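Local coordinates for spore coat polysaccharide biosynthesis protein SpsE (Bacillus subtilis, PDB 1VLI) that probably acts as an N-acylneuraminate-9-phosphate synthase of the NeuB family, serving the biosynthesis of spore coat polysaccharide in Bacillus subtilis, at residues A195-P200 with E246-I251; H226-T231 with H260-N265; I190-A195 with S299-T304; I221-H226 with T231-A236. All blocks are in the same frame, centred on the assembly; numbering follows the deposited sequence.

Interaction 1: residues A195-P200 with E246-I251; sequences AKYPAP and EKHFTI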
loop_
_atom_site.group_PDB
_atom_site.type_symbol
_atom_site.label_atom_id
_atom_site.label_comp_id
_atom_site.label_asym_id
_atom_site.label_seq_id
_atom_site.Cartn_x
_atom_site.Cartn_y
_atom_site.Cartn_z
ATOM N N ALA A 195 5.787 0.534 -9.567
ATOM C CA ALA A 195 4.793 1.644 -9.564
ATOM C C ALA A 195 4.207 2.037 -10.928
ATOM O O ALA A 195 3.164 2.697 -10.992
ATOM C CB ALA A 195 5.322 2.889 -8.818
ATOM N N LYS A 196 4.869 1.629 -12.005
ATOM C CA LYS A 196 4.289 1.729 -13.340
ATOM C C LYS A 196 3.023 0.861 -13.492
ATOM O O LYS A 196 2.944 -0.245 -12.964
ATOM C CB LYS A 196 5.335 1.346 -14.389
ATOM C CG LYS A 196 4.943 1.668 -15.833
ATOM C CD LYS A 196 4.711 3.170 -16.082
ATOM C CE LYS A 196 4.425 3.438 -17.560
ATOM N NZ LYS A 196 4.244 4.890 -17.813
ATOM N N TYR A 197 2.027 1.383 -14.198
ATOM C CA TYR A 197 0.824 0.619 -14.491
ATOM C C TYR A 197 0.340 0.944 -15.912
ATOM O O TYR A 197 0.039 2.104 -16.210
ATOM C CB TYR A 197 -0.273 0.865 -13.434
ATOM C CG TYR A 197 -1.578 0.102 -13.685
ATOM C CD1 TYR A 197 -1.710 -1.256 -13.345
ATOM C CD2 TYR A 197 -2.692 0.743 -14.254
ATOM C CE1 TYR A 197 -2.910 -1.957 -13.577
ATOM C CE2 TYR A 197 -3.896 0.054 -14.482
ATOM C CZ TYR A 197 -3.993 -1.290 -14.143
ATOM O OH TYR A 197 -5.175 -1.954 -14.374
ATOM N N PRO A 198 0.293 -0.060 -16.795
ATOM C CA PRO A 198 0.756 -1.409 -16.489
ATOM C C PRO A 198 2.292 -1.523 -16.544
ATOM O O PRO A 198 2.970 -0.664 -17.137
ATOM C CB PRO A 198 0.112 -2.253 -17.592
ATOM C CG PRO A 198 0.039 -1.326 -18.751
ATOM C CD PRO A 198 -0.215 0.043 -18.174
ATOM N N ALA A 199 2.811 -2.580 -15.925
ATOM C CA ALA A 199 4.237 -2.795 -15.822
ATOM C C ALA A 199 4.639 -3.900 -16.793
ATOM O O ALA A 199 4.192 -5.040 -16.653
ATOM C CB ALA A 199 4.601 -3.172 -14.405
ATOM N N PRO A 200 5.471 -3.572 -17.784
ATOM C CA PRO A 200 5.965 -4.582 -18.726
ATOM C C PRO A 200 6.685 -5.705 -17.963
ATOM O O PRO A 200 7.357 -5.419 -16.966
ATOM C CB PRO A 200 6.957 -3.800 -19.597
ATOM C CG PRO A 200 6.601 -2.369 -19.437
ATOM C CD PRO A 200 6.010 -2.225 -18.069
ATOM N N GLU A 246 -1.416 -9.563 -5.157
ATOM C CA GLU A 246 -2.435 -8.548 -5.384
ATOM C C GLU A 246 -2.498 -8.287 -6.903
ATOM O O GLU A 246 -1.447 -8.113 -7.559
ATOM C CB GLU A 246 -2.049 -7.289 -4.624
ATOM C CG GLU A 246 -3.132 -6.242 -4.443
ATOM C CD GLU A 246 -2.603 -4.981 -3.760
ATOM O OE1 GLU A 246 -1.444 -4.982 -3.259
ATOM O OE2 GLU A 246 -3.344 -3.971 -3.732
ATOM N N LYS A 247 -3.716 -8.311 -7.466
ATOM C CA LYS A 247 -3.941 -7.973 -8.878
ATOM C C LYS A 247 -5.206 -7.138 -9.018
ATOM O O LYS A 247 -6.206 -7.421 -8.328
ATOM C CB LYS A 247 -4.086 -9.255 -9.709
ATOM C CG LYS A 247 -3.971 -9.095 -11.232
ATOM C CD LYS A 247 -2.560 -9.270 -11.737
ATOM C CE LYS A 247 -2.549 -9.637 -13.221
ATOM N NZ LYS A 247 -1.153 -9.634 -13.760
ATOM N N HIS A 248 -5.163 -6.119 -9.890
ATOM C CA HIS A 248 -6.359 -5.325 -10.215
ATOM C C HIS A 248 -7.326 -6.161 -11.050
ATOM O O HIS A 248 -6.897 -6.967 -11.904
ATOM C CB HIS A 248 -6.027 -4.070 -11.006
ATOM C CG HIS A 248 -5.193 -3.082 -10.255
ATOM N ND1 HIS A 248 -5.644 -1.820 -9.943
ATOM C CD2 HIS A 248 -3.931 -3.164 -9.762
ATOM C CE1 HIS A 248 -4.700 -1.167 -9.286
ATOM N NE2 HIS A 248 -3.648 -1.958 -9.164
ATOM N N PHE A 249 -8.622 -5.975 -10.782
ATOM C CA PHE A 249 -9.652 -6.544 -11.620
ATOM C C PHE A 249 -10.787 -5.553 -11.852
ATOM O O PHE A 249 -10.961 -4.592 -11.104
ATOM C CB PHE A 249 -10.181 -7.855 -11.034
ATOM C CG PHE A 249 -11.217 -7.683 -9.954
ATOM C CD1 PHE A 249 -10.853 -7.225 -8.696
ATOM C CD2 PHE A 249 -12.551 -8.018 -10.192
ATOM C CE1 PHE A 249 -11.782 -7.083 -7.690
ATOM C CE2 PHE A 249 -13.517 -7.886 -9.189
ATOM C CZ PHE A 249 -13.143 -7.413 -7.936
ATOM N N THR A 250 -11.536 -5.786 -12.917
ATOM C CA THR A 250 -12.676 -4.958 -13.247
ATOM C C THR A 250 -13.801 -5.887 -13.642
ATOM O O THR A 250 -13.615 -7.096 -13.673
ATOM C CB THR A 250 -12.338 -3.972 -14.381
ATOM O OG1 THR A 250 -13.520 -3.245 -14.744
ATOM C CG2 THR A 250 -11.959 -4.732 -15.677
ATOM N N ILE A 251 -14.961 -5.320 -13.937
ATOM C CA ILE A 251 -16.126 -6.097 -14.325
ATOM C C ILE A 251 -16.181 -6.189 -15.848
ATOM O O ILE A 251 -16.800 -7.102 -16.409
ATOM C CB ILE A 251 -17.431 -5.478 -13.670
ATOM C CG1 ILE A 251 -18.436 -6.566 -13.313
ATOM C CG2 ILE A 251 -18.072 -4.326 -14.488
ATOM C CD1 ILE A 251 -18.066 -7.332 -12.068
#
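NE2 of His248 is bound to a zinc ion that His226 also ligates, and the same imidazole turns one face to the ring of Tyr197. The touching atom on the tyrosine side is CE1, which stands above the plane toward the rim of the ring, 4.1 Å from CD2 of His248. The rings meet obliquely, with their planes at 35° and their centroids 4.9 Å apart. Beyond CE1 the phenol oxygen passes alongside the root of the histidine, OH of Tyr197 lying 4.1 Å from CB of His248. The backbones stay well apart, 10.3 Å between CA of Tyr197 and CA of His248, and two ring side chains bridge that span. Tyr197 reaches across because its CG is anti to the backbone N (chi1 179°), which extends the ring away from its own loop. That loop turns sharply right after it, through a cis peptide bond to Pro198. Only 86 Å² is buried, so the contact is slight; the phenol oxygen also makes a weak hydrogen bond to the carbonyl of Asp259. In the fold, His248 closes strand 244-248, whose neighbours in the parallel sheet are strands 30-36 and 220-225, while Tyr197 belongs to the loop that leads from strand 188-193 to helix 208-215.

Interaction 2: residues H226-T231 with H260-N265; sequences HSEHPT and HSFALN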
loop_
_atom_site.group_PDB
_atom_site.type_symbol
_atom_site.label_atom_id
_atom_site.label_comp_id
_atom_site.label_asym_id
_atom_site.label_seq_id
_atom_site.Cartn_x
_atom_site.Cartn_y
_atom_site.Cartn_z
ATOM N N HIS A 226 1.380 -5.520 -11.281
ATOM C CA HIS A 226 0.853 -4.487 -12.167
ATOM C C HIS A 226 0.971 -4.809 -13.656
ATOM O O HIS A 226 0.661 -3.972 -14.502
ATOM C CB HIS A 226 1.494 -3.129 -11.872
ATOM C CG HIS A 226 1.037 -2.517 -10.589
ATOM N ND1 HIS A 226 1.889 -1.859 -9.732
ATOM C CD2 HIS A 226 -0.185 -2.479 -10.007
ATOM C CE1 HIS A 226 1.211 -1.432 -8.682
ATOM N NE2 HIS A 226 -0.049 -1.800 -8.823
ATOM N N SER A 227 1.412 -6.021 -13.971
ATOM C CA SER A 227 1.517 -6.487 -15.350
ATOM C C SER A 227 0.177 -6.982 -15.872
ATOM O O SER A 227 -0.658 -7.462 -15.100
ATOM C CB SER A 227 2.507 -7.634 -15.427
ATOM O OG SER A 227 1.940 -8.811 -14.873
ATOM N N GLU A 228 0.017 -6.898 -17.192
ATOM C CA GLU A 228 -1.225 -7.202 -17.905
ATOM C C GLU A 228 -1.646 -8.672 -17.885
ATOM O O GLU A 228 -2.805 -8.995 -17.607
ATOM C CB GLU A 228 -1.111 -6.759 -19.368
ATOM C CG GLU A 228 -1.066 -5.255 -19.595
ATOM C CD GLU A 228 -1.385 -4.892 -21.037
ATOM O OE1 GLU A 228 -2.540 -5.122 -21.454
ATOM O OE2 GLU A 228 -0.495 -4.379 -21.752
ATOM N N HIS A 229 -0.708 -9.549 -18.221
ATOM C CA HIS A 229 -0.976 -10.968 -18.345
ATOM C C HIS A 229 -1.596 -11.574 -17.083
ATOM O O HIS A 229 -1.151 -11.278 -15.979
ATOM C CB HIS A 229 0.321 -11.694 -18.680
ATOM C CG HIS A 229 0.097 -13.067 -19.223
ATOM N ND1 HIS A 229 -0.275 -14.131 -18.427
ATOM C CD2 HIS A 229 0.143 -13.543 -20.489
ATOM C CE1 HIS A 229 -0.427 -15.206 -19.177
ATOM N NE2 HIS A 229 -0.176 -14.877 -20.431
ATOM N N PRO A 230 -2.605 -12.426 -17.237
ATOM C CA PRO A 230 -3.285 -13.032 -16.071
ATOM C C PRO A 230 -2.456 -13.979 -15.169
ATOM O O PRO A 230 -2.677 -13.963 -13.950
ATOM C CB PRO A 230 -4.494 -13.773 -16.700
ATOM C CG PRO A 230 -4.664 -13.140 -18.045
ATOM C CD PRO A 230 -3.242 -12.845 -18.505
ATOM N N THR A 231 -1.530 -14.774 -15.740
ATOM C CA THR A 231 -0.823 -15.830 -14.981
ATOM C C THR A 231 0.720 -15.802 -14.956
ATOM O O THR A 231 1.326 -16.338 -14.019
ATOM C CB THR A 231 -1.253 -17.249 -15.438
ATOM O OG1 THR A 231 -1.236 -17.326 -16.871
ATOM C CG2 THR A 231 -2.706 -17.572 -15.056
ATOM N N HIS A 260 -9.594 0.485 -15.776
ATOM C CA HIS A 260 -10.357 -0.622 -16.347
ATOM C C HIS A 260 -9.586 -1.404 -17.378
ATOM O O HIS A 260 -9.614 -2.636 -17.389
ATOM C CB HIS A 260 -11.656 -0.112 -16.976
ATOM C CG HIS A 260 -12.699 0.267 -15.978
ATOM N ND1 HIS A 260 -13.389 -0.664 -15.233
ATOM C CD2 HIS A 260 -13.181 1.475 -15.607
ATOM C CE1 HIS A 260 -14.240 -0.047 -14.436
ATOM N NE2 HIS A 260 -14.132 1.253 -14.643
ATOM N N SER A 261 -8.904 -0.666 -18.244
ATOM C CA SER A 261 -8.353 -1.205 -19.493
ATOM C C SER A 261 -7.310 -2.292 -19.293
ATOM O O SER A 261 -7.205 -3.233 -20.102
ATOM C CB SER A 261 -7.761 -0.071 -20.335
ATOM O OG SER A 261 -6.987 0.789 -19.521
ATOM N N PHE A 262 -6.554 -2.154 -18.209
ATOM C CA PHE A 262 -5.433 -3.042 -17.934
ATOM C C PHE A 262 -5.679 -4.014 -16.758
ATOM O O PHE A 262 -4.836 -4.872 -16.473
ATOM C CB PHE A 262 -4.143 -2.217 -17.768
ATOM C CG PHE A 262 -3.785 -1.376 -18.991
ATOM C CD1 PHE A 262 -3.382 -1.987 -20.197
ATOM C CD2 PHE A 262 -3.838 0.025 -18.935
ATOM C CE1 PHE A 262 -3.042 -1.214 -21.333
ATOM C CE2 PHE A 262 -3.499 0.811 -20.066
ATOM C CZ PHE A 262 -3.101 0.188 -21.264
ATOM N N ALA A 263 -6.835 -3.888 -16.095
ATOM C CA ALA A 263 -7.223 -4.807 -15.028
ATOM C C ALA A 263 -7.728 -6.104 -15.634
ATOM O O ALA A 263 -8.127 -6.144 -16.798
ATOM C CB ALA A 263 -8.300 -4.182 -14.150
ATOM N N LEU A 264 -7.707 -7.177 -14.857
ATOM C CA LEU A 264 -8.263 -8.441 -15.326
ATOM C C LEU A 264 -9.792 -8.400 -15.241
ATOM O O LEU A 264 -10.341 -7.807 -14.304
ATOM C CB LEU A 264 -7.731 -9.596 -14.489
ATOM C CG LEU A 264 -6.210 -9.738 -14.463
ATOM C CD1 LEU A 264 -5.867 -11.075 -13.835
ATOM C CD2 LEU A 264 -5.640 -9.631 -15.892
ATOM N N ASN A 265 -10.472 -9.008 -16.219
ATOM C CA ASN A 265 -11.916 -9.200 -16.125
ATOM C C ASN A 265 -12.210 -10.418 -15.233
ATOM O O ASN A 265 -11.275 -11.079 -14.788
ATOM C CB ASN A 265 -12.560 -9.292 -17.510
ATOM C CG ASN A 265 -12.122 -10.514 -18.297
ATOM O OD1 ASN A 265 -11.988 -11.628 -17.762
ATOM N ND2 ASN A 265 -11.932 -10.322 -19.598
#
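Glu228 and Phe262 bring the two loops closest, with 5.9 Å between their CA atoms, and two residues further on the CA atoms of Pro230 and Leu264 are 6.8 Å apart. The paired positions advance together, so the loops run side by side in the same sense, yet side chains rather than backbone bonds join them. Glu228 presents its carboxylate to the edge of the Phe262 ring: OE1 of Glu228 lies near the ring plane, 3.5 Å from CD1 of Phe262, and the carboxylate and ring planes stand 81° apart. Leu264 fills the other end with both methyls. Its CD2 meets the backbone O of Glu228 at 3.4 Å, while CD1 rests on Pro230, 3.9 Å from the proline CA. CG of Leu264 is anti to its own carbonyl carbon (chi1 -58°), which directs this fork at the facing loop. Within the first loop, Thr231 N donates to ND1 of His229 at 3.0 Å, nearly in the imidazole plane and at 160°, just ahead of helix 232-239. If a serine replaced Phe262, the Glu228 carboxylate would probably lose the ring edge beside it and a gap would open next to Tyr197, which also touches this ring. An anionic oxygen at an aromatic edge faces weakly positive C-H groups, so the contact probably combines modest electrostatic attraction with plain apolar packing at Leu264.

Interaction 3: residues I190-A195 with S299-T304; sequences IMHCVA and SYKTTT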
loop_
_atom_site.group_PDB
_atom_site.type_symbol
_atom_site.label_atom_id
_atom_site.label_comp_id
_atom_site.label_asym_id
_atom_site.label_seq_id
_atom_site.Cartn_x
_atom_site.Cartn_y
_atom_site.Cartn_z
ATOM N N ILE A 190 5.262 -7.779 3.506
ATOM C CA ILE A 190 5.991 -6.778 2.707
ATOM C C ILE A 190 5.740 -7.136 1.250
ATOM O O ILE A 190 6.058 -8.239 0.850
ATOM C CB ILE A 190 7.511 -6.870 3.015
ATOM C CG1 ILE A 190 7.769 -6.679 4.521
ATOM C CG2 ILE A 190 8.310 -5.853 2.180
ATOM C CD1 ILE A 190 9.226 -6.637 4.920
HETATM N N MSE A 191 5.137 -6.233 0.470
HETATM C CA MSE A 191 4.860 -6.527 -0.936
HETATM C C MSE A 191 5.969 -5.944 -1.813
HETATM O O MSE A 191 6.309 -4.789 -1.687
HETATM C CB MSE A 191 3.535 -5.957 -1.389
HETATM C CG MSE A 191 2.308 -6.272 -0.456
HETATM SE SE MSE A 191 1.872 -8.144 -0.491
HETATM C CE MSE A 191 0.854 -8.197 -2.158
ATOM N N HIS A 192 6.516 -6.744 -2.705
ATOM C CA HIS A 192 7.316 -6.230 -3.805
ATOM C C HIS A 192 6.362 -5.729 -4.859
ATOM O O HIS A 192 5.275 -6.267 -5.003
ATOM C CB HIS A 192 8.206 -7.336 -4.383
ATOM C CG HIS A 192 8.904 -6.946 -5.647
ATOM N ND1 HIS A 192 9.659 -5.795 -5.756
ATOM C CD2 HIS A 192 8.967 -7.556 -6.852
ATOM C CE1 HIS A 192 10.170 -5.725 -6.971
ATOM N NE2 HIS A 192 9.773 -6.783 -7.652
ATOM N N CYS A 193 6.783 -4.743 -5.635
ATOM C CA CYS A 193 5.849 -4.008 -6.436
ATOM C C CYS A 193 6.566 -3.079 -7.400
ATOM O O CYS A 193 7.601 -2.530 -7.056
ATOM C CB CYS A 193 5.029 -3.166 -5.459
ATOM S SG CYS A 193 3.771 -2.228 -6.265
ATOM N N VAL A 194 5.996 -2.869 -8.584
ATOM C CA VAL A 194 6.474 -1.842 -9.534
ATOM C C VAL A 194 5.415 -0.735 -9.760
ATOM O O VAL A 194 4.268 -1.034 -10.126
ATOM C CB VAL A 194 6.790 -2.470 -10.891
ATOM C CG1 VAL A 194 7.483 -1.473 -11.792
ATOM C CG2 VAL A 194 7.621 -3.732 -10.719
ATOM N N ALA A 195 5.787 0.534 -9.567
ATOM C CA ALA A 195 4.793 1.644 -9.564
ATOM C C ALA A 195 4.207 2.037 -10.928
ATOM O O ALA A 195 3.164 2.697 -10.992
ATOM C CB ALA A 195 5.322 2.889 -8.818
ATOM N N SER A 299 18.159 -8.803 -8.308
ATOM C CA SER A 299 17.843 -8.893 -6.863
ATOM C C SER A 299 18.176 -7.630 -6.060
ATOM O O SER A 299 17.821 -7.537 -4.887
ATOM C CB SER A 299 18.512 -10.120 -6.206
ATOM O OG SER A 299 19.932 -10.129 -6.369
ATOM N N TYR A 300 18.874 -6.668 -6.667
ATOM C CA TYR A 300 19.144 -5.400 -5.980
ATOM C C TYR A 300 17.836 -4.628 -5.901
ATOM O O TYR A 300 17.314 -4.182 -6.938
ATOM C CB TYR A 300 20.242 -4.572 -6.673
ATOM C CG TYR A 300 20.531 -3.257 -5.961
ATOM C CD1 TYR A 300 21.001 -3.232 -4.635
ATOM C CD2 TYR A 300 20.323 -2.041 -6.601
ATOM C CE1 TYR A 300 21.251 -2.019 -3.959
ATOM C CE2 TYR A 300 20.566 -0.818 -5.943
ATOM C CZ TYR A 300 21.029 -0.813 -4.623
ATOM O OH TYR A 300 21.269 0.400 -3.994
ATOM N N LYS A 301 17.295 -4.520 -4.679
ATOM C CA LYS A 301 16.024 -3.817 -4.416
ATOM C C LYS A 301 16.269 -2.356 -4.649
ATOM O O LYS A 301 17.090 -1.753 -3.959
ATOM C CB LYS A 301 15.538 -4.026 -2.978
ATOM C CG LYS A 301 14.245 -3.304 -2.631
ATOM C CD LYS A 301 13.167 -3.595 -3.650
ATOM C CE LYS A 301 11.856 -2.975 -3.223
ATOM N NZ LYS A 301 10.751 -3.375 -4.171
ATOM N N THR A 302 15.571 -1.807 -5.641
ATOM C CA THR A 302 15.763 -0.423 -6.080
ATOM C C THR A 302 14.615 0.070 -6.994
ATOM O O THR A 302 13.795 -0.717 -7.426
ATOM C CB THR A 302 17.163 -0.263 -6.760
ATOM O OG1 THR A 302 17.406 1.119 -7.014
ATOM C CG2 THR A 302 17.220 -0.926 -8.146
ATOM N N THR A 303 14.560 1.371 -7.280
ATOM C CA THR A 303 13.608 1.914 -8.261
ATOM C C THR A 303 13.969 1.511 -9.718
ATOM O O THR A 303 15.158 1.356 -10.055
ATOM C CB THR A 303 13.507 3.450 -8.080
ATOM O OG1 THR A 303 12.371 3.957 -8.796
ATOM C CG2 THR A 303 14.718 4.164 -8.688
ATOM N N THR A 304 12.959 1.324 -10.572
ATOM C CA THR A 304 13.206 0.892 -11.964
ATOM C C THR A 304 13.485 2.064 -12.929
ATOM O O THR A 304 13.315 3.238 -12.566
ATOM C CB THR A 304 12.068 -0.037 -12.519
ATOM O OG1 THR A 304 10.795 0.611 -12.393
ATOM C CG2 THR A 304 11.926 -1.332 -11.693
#
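Lys301 points its ammonium at the edge of the His192 ring, NZ of Lys301 lying in the imidazole plane 3.1 Å from ND1 of His192. The bond is weak, and NZ has a stronger partner in OG1 of Thr165. How the lysine gets there is written in its torsions: after a first torsion of 179° the chain bends once, at chi2 (51°), and then runs extended to NZ, passing Val208 and Met211 of helix 208-215. His192 swings its ring out with CG anti to the backbone N, chi1 171°, and both ring nitrogens are engaged, ND1 as acceptor from the lysine and NE2 against the carbonyl of Ser204. This pattern is consistent with the proton residing on NE2 and would fix the rotation of the ring. The second touch is looser and apolar on one side: CG1 of Val194 lies 4.0 Å from OG1 of Thr304, the two side chains crossing at about a right angle. That hydroxyl sits between the backbone N and the carbonyl carbon of Thr304 and is bonded to Glu307, so Val194 simply packs against it. The touching parts run nearly parallel, side by side, and bury 138 Å². Strand 188-193 belongs to the barrel and 299-304 to the loop between helices 293-296 and 310-313, in a protein that combines a TIM barrel with an antifreeze-like (SAF) domain, as is typical of NeuB-type synthases.

Interaction 4: residues I221-H226 with T231-A236; sequences IGFSDH and TEAPCA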
loop_
_atom_site.group_PDB
_atom_site.type_symbol
_atom_site.label_atom_id
_atom_site.label_comp_id
_atom_site.label_asym_id
_atom_site.label_seq_id
_atom_site.Cartn_x
_atom_site.Cartn_y
_atom_site.Cartn_z
ATOM N N ILE A 221 6.350 -12.353 2.746
ATOM C CA ILE A 221 6.625 -11.556 1.532
ATOM C C ILE A 221 5.599 -11.844 0.434
ATOM O O ILE A 221 5.343 -13.004 0.119
ATOM C CB ILE A 221 8.076 -11.841 0.987
ATOM C CG1 ILE A 221 9.143 -11.616 2.065
ATOM C CG2 ILE A 221 8.433 -10.931 -0.198
ATOM C CD1 ILE A 221 9.465 -10.207 2.301
ATOM N N GLY A 222 5.021 -10.790 -0.147
ATOM C CA GLY A 222 4.175 -10.942 -1.341
ATOM C C GLY A 222 4.612 -10.185 -2.585
ATOM O O GLY A 222 5.792 -9.716 -2.714
ATOM N N PHE A 223 3.677 -10.094 -3.521
ATOM C CA PHE A 223 3.866 -9.401 -4.795
ATOM C C PHE A 223 2.564 -8.728 -5.238
ATOM O O PHE A 223 1.573 -9.418 -5.464
ATOM C CB PHE A 223 4.275 -10.438 -5.838
ATOM C CG PHE A 223 4.500 -9.888 -7.223
ATOM C CD1 PHE A 223 5.402 -8.846 -7.446
ATOM C CD2 PHE A 223 3.877 -10.483 -8.325
ATOM C CE1 PHE A 223 5.648 -8.349 -8.739
ATOM C CE2 PHE A 223 4.105 -9.997 -9.630
ATOM C CZ PHE A 223 5.005 -8.934 -9.842
ATOM N N SER A 224 2.554 -7.396 -5.344
ATOM C CA SER A 224 1.448 -6.718 -6.040
ATOM C C SER A 224 1.838 -6.611 -7.500
ATOM O O SER A 224 2.866 -6.004 -7.833
ATOM C CB SER A 224 1.138 -5.338 -5.482
ATOM O OG SER A 224 1.175 -5.362 -4.068
ATOM N N ASP A 225 0.997 -7.209 -8.346
ATOM C CA ASP A 225 1.270 -7.387 -9.753
ATOM C C ASP A 225 0.586 -6.335 -10.592
ATOM O O ASP A 225 -0.643 -6.268 -10.616
ATOM C CB ASP A 225 0.829 -8.786 -10.177
ATOM C CG ASP A 225 1.255 -9.134 -11.591
ATOM O OD1 ASP A 225 2.083 -8.410 -12.187
ATOM O OD2 ASP A 225 0.817 -10.135 -12.189
ATOM N N HIS A 226 1.380 -5.520 -11.281
ATOM C CA HIS A 226 0.853 -4.487 -12.167
ATOM C C HIS A 226 0.971 -4.809 -13.656
ATOM O O HIS A 226 0.661 -3.972 -14.502
ATOM C CB HIS A 226 1.494 -3.129 -11.872
ATOM C CG HIS A 226 1.037 -2.517 -10.589
ATOM N ND1 HIS A 226 1.889 -1.859 -9.732
ATOM C CD2 HIS A 226 -0.185 -2.479 -10.007
ATOM C CE1 HIS A 226 1.211 -1.432 -8.682
ATOM N NE2 HIS A 226 -0.049 -1.800 -8.823
ATOM N N THR A 231 -1.530 -14.774 -15.740
ATOM C CA THR A 231 -0.823 -15.830 -14.981
ATOM C C THR A 231 0.720 -15.802 -14.956
ATOM O O THR A 231 1.326 -16.338 -14.019
ATOM C CB THR A 231 -1.253 -17.249 -15.438
ATOM O OG1 THR A 231 -1.236 -17.326 -16.871
ATOM C CG2 THR A 231 -2.706 -17.572 -15.056
ATOM N N GLU A 232 1.382 -15.235 -15.959
ATOM C CA GLU A 232 2.838 -15.455 -16.013
ATOM C C GLU A 232 3.620 -14.901 -14.812
ATOM O O GLU A 232 4.401 -15.630 -14.213
ATOM C CB GLU A 232 3.461 -15.113 -17.378
ATOM C CG GLU A 232 3.937 -13.686 -17.584
ATOM C CD GLU A 232 4.924 -13.591 -18.735
ATOM O OE1 GLU A 232 5.549 -14.619 -19.039
ATOM O OE2 GLU A 232 5.071 -12.502 -19.335
ATOM N N ALA A 233 3.368 -13.646 -14.425
ATOM C CA ALA A 233 4.050 -13.100 -13.265
ATOM C C ALA A 233 3.472 -13.570 -11.915
ATOM O O ALA A 233 4.275 -13.854 -11.015
ATOM C CB ALA A 233 4.164 -11.590 -13.334
ATOM N N PRO A 234 2.126 -13.629 -11.733
ATOM C CA PRO A 234 1.570 -14.228 -10.493
ATOM C C PRO A 234 2.153 -15.629 -10.173
ATOM O O PRO A 234 2.656 -15.847 -9.073
ATOM C CB PRO A 234 0.019 -14.255 -10.727
ATOM C CG PRO A 234 -0.229 -13.103 -11.701
ATOM C CD PRO A 234 1.064 -13.099 -12.610
ATOM N N CYS A 235 2.108 -16.552 -11.123
ATOM C CA CYS A 235 2.603 -17.903 -10.896
ATOM C C CYS A 235 4.121 -17.990 -10.694
ATOM O O CYS A 235 4.592 -18.748 -9.848
ATOM C CB CYS A 235 2.211 -18.812 -12.051
ATOM S SG CYS A 235 0.435 -19.142 -12.084
ATOM N N ALA A 236 4.883 -17.221 -11.466
ATOM C CA ALA A 236 6.342 -17.219 -11.315
ATOM C C ALA A 236 6.675 -16.719 -9.909
ATOM O O ALA A 236 7.477 -17.311 -9.218
ATOM C CB ALA A 236 6.982 -16.365 -12.374
#
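This is a buried strand-to-helix packing contact, in which Phe223 and Asp225 of strand 220-225 meet the first turn of helix 232-239 at Ala233 and Pro234. The segment axes approach to 9.3 Å, and their N-to-C directions differ by 179°, so the chain doubles back on itself through a short loop. Phe223 contributes one corner of its ring: CE2 of Phe223 is 4.0 Å from CB of Ala233. CG of this residue lies anti to the backbone N, chi1 179°, which carries the ring off the strand toward the helix. Over one ring face sits CA of Asp225, two residues along on the same side of the strand. Such an antiparallel strand and helix, continued by the parallel strand 244-248, make up a beta-alpha-beta unit, the repeating element of the TIM barrel, in which helices pack outside the parallel strands. Asp225 packs more tightly, with OD2 of Asp225 3.0 Å from CD of Pro234 and 3.8 Å from CB of Ala233. The same OD2 makes a salt bridge to Lys247, and OD1 bonds to OG of Ser227. With an alanine at Asp225, Lys247 would probably be left without its carboxylate mate, and the side of the Pro234 ring would lose its packing partner. Proline costs the helix no bond at this early position, where the first backbone bond here runs from Cys235 N to Thr231 O at 3.0 Å.

In the fold
All four contacts draw on three adjacent strands of the parallel barrel sheet, 188-193, 220-225 and 244-248, or on the loops that follow them. Interactions 1 and 2 are nearest, with centres about 5 Å apart, and their segments alternate along the chain; interaction 4 lies about 11 Å from each. Interaction 3 is farthest from interaction 2, about 19 Å between centres, and its long chain loop encloses the other three. Lys247 NZ ties interaction 1 to interactions 2 and 4 through Ser227 O and Asp225 OD2, and His226 ND1 meets Val194 O of interaction 3. The zinc-binding His226 and His248 lie at the C-terminal ends of neighbouring strands, close to these links.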